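Local atomic coordinates of kelch repeat and BTB domain-containing protein A55 (Vaccinia virus WR, PDB entry 6I2M), a protein that probably acts as the substrate-specific adapter of CUL3-containing E3 ubiquitin ligases, directing host proteins to ubiquitination and proteasomal degradation. Residues 42-46 and 100-104; 91-95 and 110-114; 154-160 and 190-195. One frame throughout, in Å; residues are numbered along the deposited sequence.

In the fold
The modelled chain covers the BTB domain and the first part of the BACK region of a longer protein whose kelch repeats supposedly recruit the substrates. Interactions 1 and 2 belong to the BTB domain and share helix 91-101; their centres are about 15 Å apart, and their segments alternate along the chain. Interaction 1, at the C-terminal end of that helix, borders another protein chain, in keeping with the role of the BTB domain in binding CUL3. Interaction 2 lies near the centre of the chain, where BACK helices meet the BTB helices. Interaction 3 lies wholly in the BACK region, its centre about 26 Å from that of interaction 2 and about 38 Å from that of interaction 1.

Interaction 1: residues 42-46 and 100-104; sequences ASEYF and FLQIG
Ser-43 and Leu-101 form the polar centre of this contact: Ser-43 OG donates a hydrogen bond of 2.7 Å to Leu-101 O, standing 32° out of the carbonyl plane. A chi1 of 170° swings the hydroxyl trans to its own amide nitrogen and brings it to that oxygen. A weak second bond, Tyr-45 N to Leu-101 O at 3.3 Å, adds to the grip. A carbonyl at the end of a helix lacks the usual amide four residues on, and here the chain leaves helix 91-101 at Gln-102 with positive phi; a short serine, itself in the break between two helices, suits the task of meeting it.

Mostly apolar side chains surround this bond. Leu-101 CD2 serves two rings, lying 3.7 Å from Phe-46 CE1 and 3.8 Å from Tyr-45 CD1. Phe-100 places CE1 over one face of the Tyr-45 ring, displaced to its rim; the planes meet at 38° with centroids 5.2 Å apart. At the other end, the small Ala-42 lets the long Ile-103 approach, with Ala-42 CB 3.8 Å from Ile-103 CD1.

Beyond this shell, Tyr-45 OH hydrogen-bonds, and the Glu-44 carboxylate forms salt bridges with, basic side chains of the chain of another protein, consistent with the CUL3-binding role of BTB domains. Within the chain, His-66 meets the Phe-100 ring edge-to-face, and Ile-79 of helix 69-79 touches both Ala-42 and Ile-103. The contact thus ties the junction of helices 36-42 and 44-49 to the junction of helices 91-101 and 104-116, with helix 69-79 alongside.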
# COMPACT_ATOMS: atom_id res chain seq x y z
N ALA A 42 7.73 -4.90 4.49
CA ALA A 42 8.86 -4.03 4.14
C ALA A 42 10.18 -4.51 4.75
O ALA A 42 11.19 -4.53 4.05
CB ALA A 42 8.57 -2.60 4.57
N SER A 43 10.17 -4.88 6.04
CA SER A 43 11.34 -5.37 6.76
C SER A 43 11.32 -6.90 6.80
O SER A 43 10.33 -7.49 7.23
CB SER A 43 11.40 -4.79 8.17
OG SER A 43 12.38 -5.40 8.98
N GLU A 44 12.41 -7.53 6.34
CA GLU A 44 12.52 -8.99 6.31
C GLU A 44 12.87 -9.59 7.68
O GLU A 44 12.70 -10.79 7.87
CB GLU A 44 13.50 -9.45 5.22
CG GLU A 44 13.10 -10.76 4.57
CD GLU A 44 13.84 -11.11 3.29
OE1 GLU A 44 13.70 -10.37 2.29
OE2 GLU A 44 14.56 -12.14 3.29
N TYR A 45 13.31 -8.74 8.65
CA TYR A 45 13.62 -9.14 10.02
C TYR A 45 12.34 -9.62 10.70
O TYR A 45 12.33 -10.71 11.28
CB TYR A 45 14.25 -7.98 10.82
CG TYR A 45 14.64 -8.32 12.24
CD1 TYR A 45 13.78 -8.07 13.30
CD2 TYR A 45 15.89 -8.88 12.53
CE1 TYR A 45 14.13 -8.40 14.61
CE2 TYR A 45 16.25 -9.20 13.84
CZ TYR A 45 15.37 -8.96 14.88
OH TYR A 45 15.72 -9.27 16.17
N PHE A 46 11.26 -8.81 10.62
CA PHE A 46 9.94 -9.11 11.17
C PHE A 46 9.29 -10.29 10.44
O PHE A 46 8.57 -11.06 11.08
CB PHE A 46 9.04 -7.87 11.12
CG PHE A 46 9.47 -6.74 12.02
CD1 PHE A 46 10.24 -5.69 11.52
CD2 PHE A 46 9.10 -6.70 13.36
CE1 PHE A 46 10.64 -4.63 12.35
CE2 PHE A 46 9.50 -5.64 14.18
CZ PHE A 46 10.26 -4.62 13.67
N PHE A 100 20.31 -3.50 9.85
CA PHE A 100 20.03 -4.54 10.84
C PHE A 100 18.67 -5.18 10.57
O PHE A 100 18.57 -6.40 10.48
CB PHE A 100 20.11 -3.96 12.27
CG PHE A 100 19.66 -4.91 13.37
CD1 PHE A 100 18.36 -4.86 13.86
CD2 PHE A 100 20.54 -5.84 13.90
CE1 PHE A 100 17.95 -5.75 14.86
CE2 PHE A 100 20.12 -6.72 14.91
CZ PHE A 100 18.83 -6.67 15.37
N LEU A 101 17.61 -4.34 10.44
CA LEU A 101 16.24 -4.79 10.18
C LEU A 101 16.03 -5.27 8.74
O LEU A 101 15.00 -5.87 8.44
CB LEU A 101 15.22 -3.70 10.57
CG LEU A 101 15.14 -3.34 12.06
CD1 LEU A 101 14.56 -1.96 12.26
CD2 LEU A 101 14.33 -4.38 12.85
N GLN A 102 17.02 -5.03 7.86
CA GLN A 102 17.09 -5.42 6.44
C GLN A 102 15.87 -4.96 5.62
O GLN A 102 15.20 -5.78 4.98
CB GLN A 102 17.36 -6.92 6.29
CG GLN A 102 18.83 -7.31 6.49
CD GLN A 102 19.77 -6.85 5.40
OE1 GLN A 102 19.39 -6.71 4.23
NE2 GLN A 102 21.01 -6.60 5.76
N ILE A 103 15.62 -3.64 5.62
CA ILE A 103 14.57 -3.01 4.83
C ILE A 103 15.21 -2.44 3.55
O ILE A 103 15.99 -1.49 3.62
CB ILE A 103 13.67 -2.00 5.62
CG1 ILE A 103 12.78 -1.16 4.67
CG2 ILE A 103 14.49 -1.12 6.58
CD1 ILE A 103 11.63 -0.43 5.29
N GLY A 104 14.92 -3.09 2.42
CA GLY A 104 15.46 -2.74 1.11
C GLY A 104 15.08 -1.36 0.60
O GLY A 104 15.89 -0.69 -0.03

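Interaction 2: residues 91-95 and 110-114; sequences VKYIL and CENYI
The Tyr-113 ring meets Val-91 obliquely: Val-91 CG1 lies 3.6 Å from Tyr-113 CD1 and 3.9 Å from Tyr-113 CE1, and the two side chains cross at about a right angle. A chi1 of -173° points the ring away from the tyrosine's own N, toward the Val-91 methyl. The other branch of the valine, CG2, slides past Ile-114, 4.1 Å from Ile-114 CG1, so one beta-branched residue serves two consecutive residues of the other helix.

Helices 91-101 and 104-116 form a nearly antiparallel helical hairpin in the BTB domain, the two short segments running at 150° to each other with axes 10.1 Å apart at closest approach. Apolar side chains fill the space between them. Leu-95 forks over the opposite helix: its CD1 is 3.8 Å from Cys-110 CB and also touches the aliphatic CG of Glu-111, while Leu-95 CD2 is 3.9 Å from Ile-114 CD1. The compact Cys-110 fits where the backbones come closest, and its polarizable sulfur packs against a methyl, Cys-110 SG lying 3.7 Å from Ile-94 CG2.

Leu-86 covers Val-91, Cys-110 and Tyr-113 from a preceding loop. Ile-138 of helix 136-147, in the BACK region, packs on Leu-95, Glu-111 and Ile-114, while the Glu-111 carboxylate accepts a hydrogen bond from Asn-135.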
# COMPACT_ATOMS: atom_id res chain seq x y z
N VAL A 91 20.81 10.56 8.91
CA VAL A 91 21.03 9.52 7.87
C VAL A 91 22.07 8.46 8.28
O VAL A 91 21.96 7.31 7.85
CB VAL A 91 21.35 10.09 6.46
CG1 VAL A 91 20.12 10.75 5.85
CG2 VAL A 91 22.55 11.05 6.48
N LYS A 92 23.07 8.86 9.10
CA LYS A 92 24.13 8.01 9.62
C LYS A 92 23.54 6.90 10.51
O LYS A 92 23.96 5.75 10.41
CB LYS A 92 25.11 8.88 10.43
CG LYS A 92 26.48 8.26 10.67
CD LYS A 92 27.37 9.19 11.48
CE LYS A 92 28.72 8.59 11.77
NZ LYS A 92 29.57 9.51 12.57
N TYR A 93 22.54 7.25 11.34
CA TYR A 93 21.89 6.33 12.27
C TYR A 93 20.70 5.57 11.65
O TYR A 93 20.44 4.44 12.07
CB TYR A 93 21.48 7.05 13.57
CG TYR A 93 22.63 7.80 14.22
CD1 TYR A 93 23.58 7.14 14.99
CD2 TYR A 93 22.76 9.18 14.05
CE1 TYR A 93 24.64 7.83 15.58
CE2 TYR A 93 23.82 9.87 14.64
CZ TYR A 93 24.75 9.20 15.40
OH TYR A 93 25.79 9.88 15.98
N ILE A 94 20.01 6.17 10.66
CA ILE A 94 18.86 5.54 9.98
C ILE A 94 19.34 4.37 9.10
O ILE A 94 18.68 3.33 9.08
CB ILE A 94 17.96 6.57 9.22
CG1 ILE A 94 17.38 7.62 10.20
CG2 ILE A 94 16.81 5.87 8.47
CD1 ILE A 94 16.86 8.92 9.57
N LEU A 95 20.51 4.52 8.44
CA LEU A 95 21.10 3.48 7.59
C LEU A 95 21.53 2.24 8.41
O LEU A 95 21.28 1.12 7.96
CB LEU A 95 22.28 4.04 6.77
CG LEU A 95 23.01 3.08 5.82
CD1 LEU A 95 22.17 2.75 4.59
CD2 LEU A 95 24.33 3.65 5.38
N CYS A 110 18.60 5.81 1.80
CA CYS A 110 19.64 6.35 2.67
C CYS A 110 21.00 6.39 1.97
O CYS A 110 21.67 7.42 2.04
CB CYS A 110 19.72 5.58 3.99
SG CYS A 110 18.35 5.92 5.13
N GLU A 111 21.38 5.29 1.28
CA GLU A 111 22.64 5.18 0.52
C GLU A 111 22.70 6.21 -0.60
O GLU A 111 23.74 6.86 -0.77
CB GLU A 111 22.84 3.77 -0.04
CG GLU A 111 23.41 2.78 0.97
CD GLU A 111 23.83 1.43 0.41
OE1 GLU A 111 23.13 0.90 -0.48
OE2 GLU A 111 24.85 0.89 0.89
N ASN A 112 21.58 6.39 -1.35
CA ASN A 112 21.47 7.36 -2.45
C ASN A 112 21.63 8.80 -1.96
O ASN A 112 22.23 9.60 -2.67
CB ASN A 112 20.16 7.18 -3.21
CG ASN A 112 20.06 5.92 -4.05
OD1 ASN A 112 21.04 5.20 -4.29
ND2 ASN A 112 18.85 5.62 -4.51
N TYR A 113 21.10 9.12 -0.76
CA TYR A 113 21.19 10.44 -0.14
C TYR A 113 22.64 10.73 0.30
O TYR A 113 23.10 11.86 0.13
CB TYR A 113 20.23 10.54 1.07
CG TYR A 113 20.13 11.93 1.67
CD1 TYR A 113 20.97 12.32 2.72
CD2 TYR A 113 19.18 12.84 1.23
CE1 TYR A 113 20.88 13.58 3.29
CE2 TYR A 113 19.08 14.11 1.79
CZ TYR A 113 19.93 14.48 2.82
OH TYR A 113 19.83 15.73 3.38
N ILE A 114 23.33 9.72 0.86
CA ILE A 114 24.72 9.81 1.33
C ILE A 114 25.67 10.02 0.14
O ILE A 114 26.51 10.91 0.20
CB ILE A 114 25.10 8.60 2.24
CG1 ILE A 114 24.35 8.69 3.60
CG2 ILE A 114 26.62 8.49 2.46
CD1 ILE A 114 24.16 7.36 4.36

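Interaction 3: residues 154-160 and 190-195; sequences INDENFK and KWLEST
Lys-160 and Thr-195 bring the two backbones nearest, their CA atoms 5.2 Å apart, while Ile-154 and Lys-190 face each other at the other end with CA atoms 6.3 Å apart. Between these ends the irregular 154-160 segment bends away from helical 190-195. Ser-194 OG donates to Lys-190 O, and Thr-195 OG1 to Trp-191 O, oxygens that also accept Ser-194 N and Thr-195 N respectively. The Thr-195 bond, with OG1 held back on its own helix, leaves CG2 facing Lys-160, with Thr-195 CG2 3.4 Å from Lys-160 O.

The Phe-159 ring reaches across to helix 184-195. Ile-154 CA sits 3.7 Å above the centre of one face; on the opposite face Trp-191 makes an offset edge-to-face contact, its five-membered ring at 89° to the phenyl with centroids 5.5 Å apart, and Phe-159 CE2 lies 3.7 Å from Trp-191 CB. This aromatic packing joins the loop after helix 150-153 to helix 184-195 in the all-helical BACK region; Met-167 of helix 164-171 touches both rings, and Trp-191 NE1 donates a hydrogen bond to Leu-162 O.

At the Ile-154 end, Lys-190 bends at chi2 (-87°) and again at chi4, crossing over the Ile-154 side chain so that Lys-190 NZ reaches Asn-155 OD1 at 3.1 Å. Its apolar stem covers the isoleucine, with Lys-190 CG 3.8 Å from Ile-154 CD1, and its ammonium donates to the side-chain oxygen of the exposed Asn-155 from 23° out of the carbonyl plane.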
# COMPACT_ATOMS: atom_id res chain seq x y z
N ILE A 154 43.33 18.10 5.77
CA ILE A 154 44.44 18.01 6.74
C ILE A 154 44.31 19.08 7.84
O ILE A 154 44.84 18.90 8.94
CB ILE A 154 45.85 17.99 6.09
CG1 ILE A 154 46.11 19.25 5.22
CG2 ILE A 154 46.09 16.69 5.32
CD1 ILE A 154 47.58 19.66 5.09
N ASN A 155 43.59 20.18 7.55
CA ASN A 155 43.34 21.30 8.46
C ASN A 155 41.94 21.22 9.10
O ASN A 155 41.65 21.97 10.04
CB ASN A 155 43.53 22.64 7.73
CG ASN A 155 44.89 22.80 7.09
OD1 ASN A 155 45.90 23.05 7.76
ND2 ASN A 155 44.94 22.66 5.78
N ASP A 156 41.08 20.31 8.59
CA ASP A 156 39.70 20.08 9.07
C ASP A 156 39.67 19.51 10.49
O ASP A 156 40.63 18.86 10.92
CB ASP A 156 38.95 19.16 8.08
CG ASP A 156 37.45 19.08 8.28
OD1 ASP A 156 36.78 20.14 8.19
OD2 ASP A 156 36.93 17.96 8.50
N GLU A 157 38.57 19.78 11.23
CA GLU A 157 38.34 19.35 12.61
C GLU A 157 38.28 17.82 12.78
O GLU A 157 38.85 17.30 13.75
CB GLU A 157 37.04 19.98 13.16
CG GLU A 157 37.10 21.48 13.38
CD GLU A 157 35.79 22.10 13.80
OE1 GLU A 157 35.38 21.90 14.97
OE2 GLU A 157 35.16 22.79 12.97
N ASN A 158 37.61 17.12 11.85
CA ASN A 158 37.41 15.67 11.88
C ASN A 158 38.64 14.83 11.47
O ASN A 158 38.58 13.60 11.53
CB ASN A 158 36.19 15.28 11.02
CG ASN A 158 34.90 15.96 11.40
OD1 ASN A 158 34.34 15.73 12.48
ND2 ASN A 158 34.39 16.81 10.52
N PHE A 159 39.75 15.49 11.09
CA PHE A 159 41.00 14.84 10.67
C PHE A 159 41.68 14.01 11.76
O PHE A 159 42.34 13.01 11.45
CB PHE A 159 41.97 15.87 10.07
CG PHE A 159 43.15 15.29 9.32
CD1 PHE A 159 42.96 14.59 8.13
CD2 PHE A 159 44.45 15.46 9.78
CE1 PHE A 159 44.04 14.06 7.43
CE2 PHE A 159 45.53 14.94 9.07
CZ PHE A 159 45.32 14.23 7.91
N LYS A 160 41.51 14.41 13.04
CA LYS A 160 42.09 13.73 14.21
C LYS A 160 41.49 12.34 14.47
O LYS A 160 42.17 11.49 15.05
CB LYS A 160 42.00 14.63 15.46
CG LYS A 160 40.58 15.09 15.83
CD LYS A 160 40.58 15.99 17.05
CE LYS A 160 39.18 16.45 17.40
NZ LYS A 160 39.17 17.28 18.63
N LYS A 190 51.05 16.83 9.63
CA LYS A 190 49.77 17.43 10.04
C LYS A 190 48.89 16.45 10.84
O LYS A 190 48.15 16.90 11.72
CB LYS A 190 49.01 18.00 8.84
CG LYS A 190 49.53 19.36 8.36
CD LYS A 190 48.89 20.53 9.11
CE LYS A 190 49.42 21.87 8.65
NZ LYS A 190 48.84 22.28 7.34
N TRP A 191 48.98 15.14 10.54
CA TRP A 191 48.24 14.10 11.26
C TRP A 191 48.86 13.87 12.64
O TRP A 191 48.12 13.76 13.62
CB TRP A 191 48.19 12.79 10.45
CG TRP A 191 47.36 11.71 11.09
CD1 TRP A 191 46.00 11.62 11.10
CD2 TRP A 191 47.84 10.59 11.84
NE1 TRP A 191 45.60 10.51 11.80
CE2 TRP A 191 46.71 9.86 12.27
CE3 TRP A 191 49.12 10.13 12.19
CZ2 TRP A 191 46.83 8.68 13.02
CZ3 TRP A 191 49.23 8.97 12.94
CH2 TRP A 191 48.10 8.26 13.35
N LEU A 192 50.20 13.84 12.72
CA LEU A 192 50.96 13.67 13.96
C LEU A 192 50.84 14.91 14.87
O LEU A 192 51.08 14.80 16.07
CB LEU A 192 52.43 13.34 13.67
CG LEU A 192 52.73 11.93 13.14
CD1 LEU A 192 53.99 11.93 12.30
CD2 LEU A 192 52.84 10.92 14.27
N GLU A 193 50.48 16.07 14.29
CA GLU A 193 50.28 17.33 15.01
C GLU A 193 48.84 17.44 15.54
O GLU A 193 48.64 17.99 16.62
CB GLU A 193 50.60 18.53 14.10
CG GLU A 193 52.08 18.83 13.96
CD GLU A 193 52.65 19.83 14.94
OE1 GLU A 193 52.60 19.58 16.17
OE2 GLU A 193 53.16 20.88 14.48
N SER A 194 47.86 16.90 14.78
CA SER A 194 46.44 16.91 15.13
C SER A 194 46.08 15.83 16.17
O SER A 194 45.25 16.09 17.04
CB SER A 194 45.57 16.74 13.89
OG SER A 194 45.80 17.77 12.95
N THR A 195 46.71 14.64 16.07
CA THR A 195 46.47 13.51 16.98
C THR A 195 47.39 13.54 18.21
O THR A 195 47.00 13.05 19.27
CB THR A 195 46.57 12.17 16.24
OG1 THR A 195 47.89 12.02 15.70
CG2 THR A 195 45.53 12.01 15.14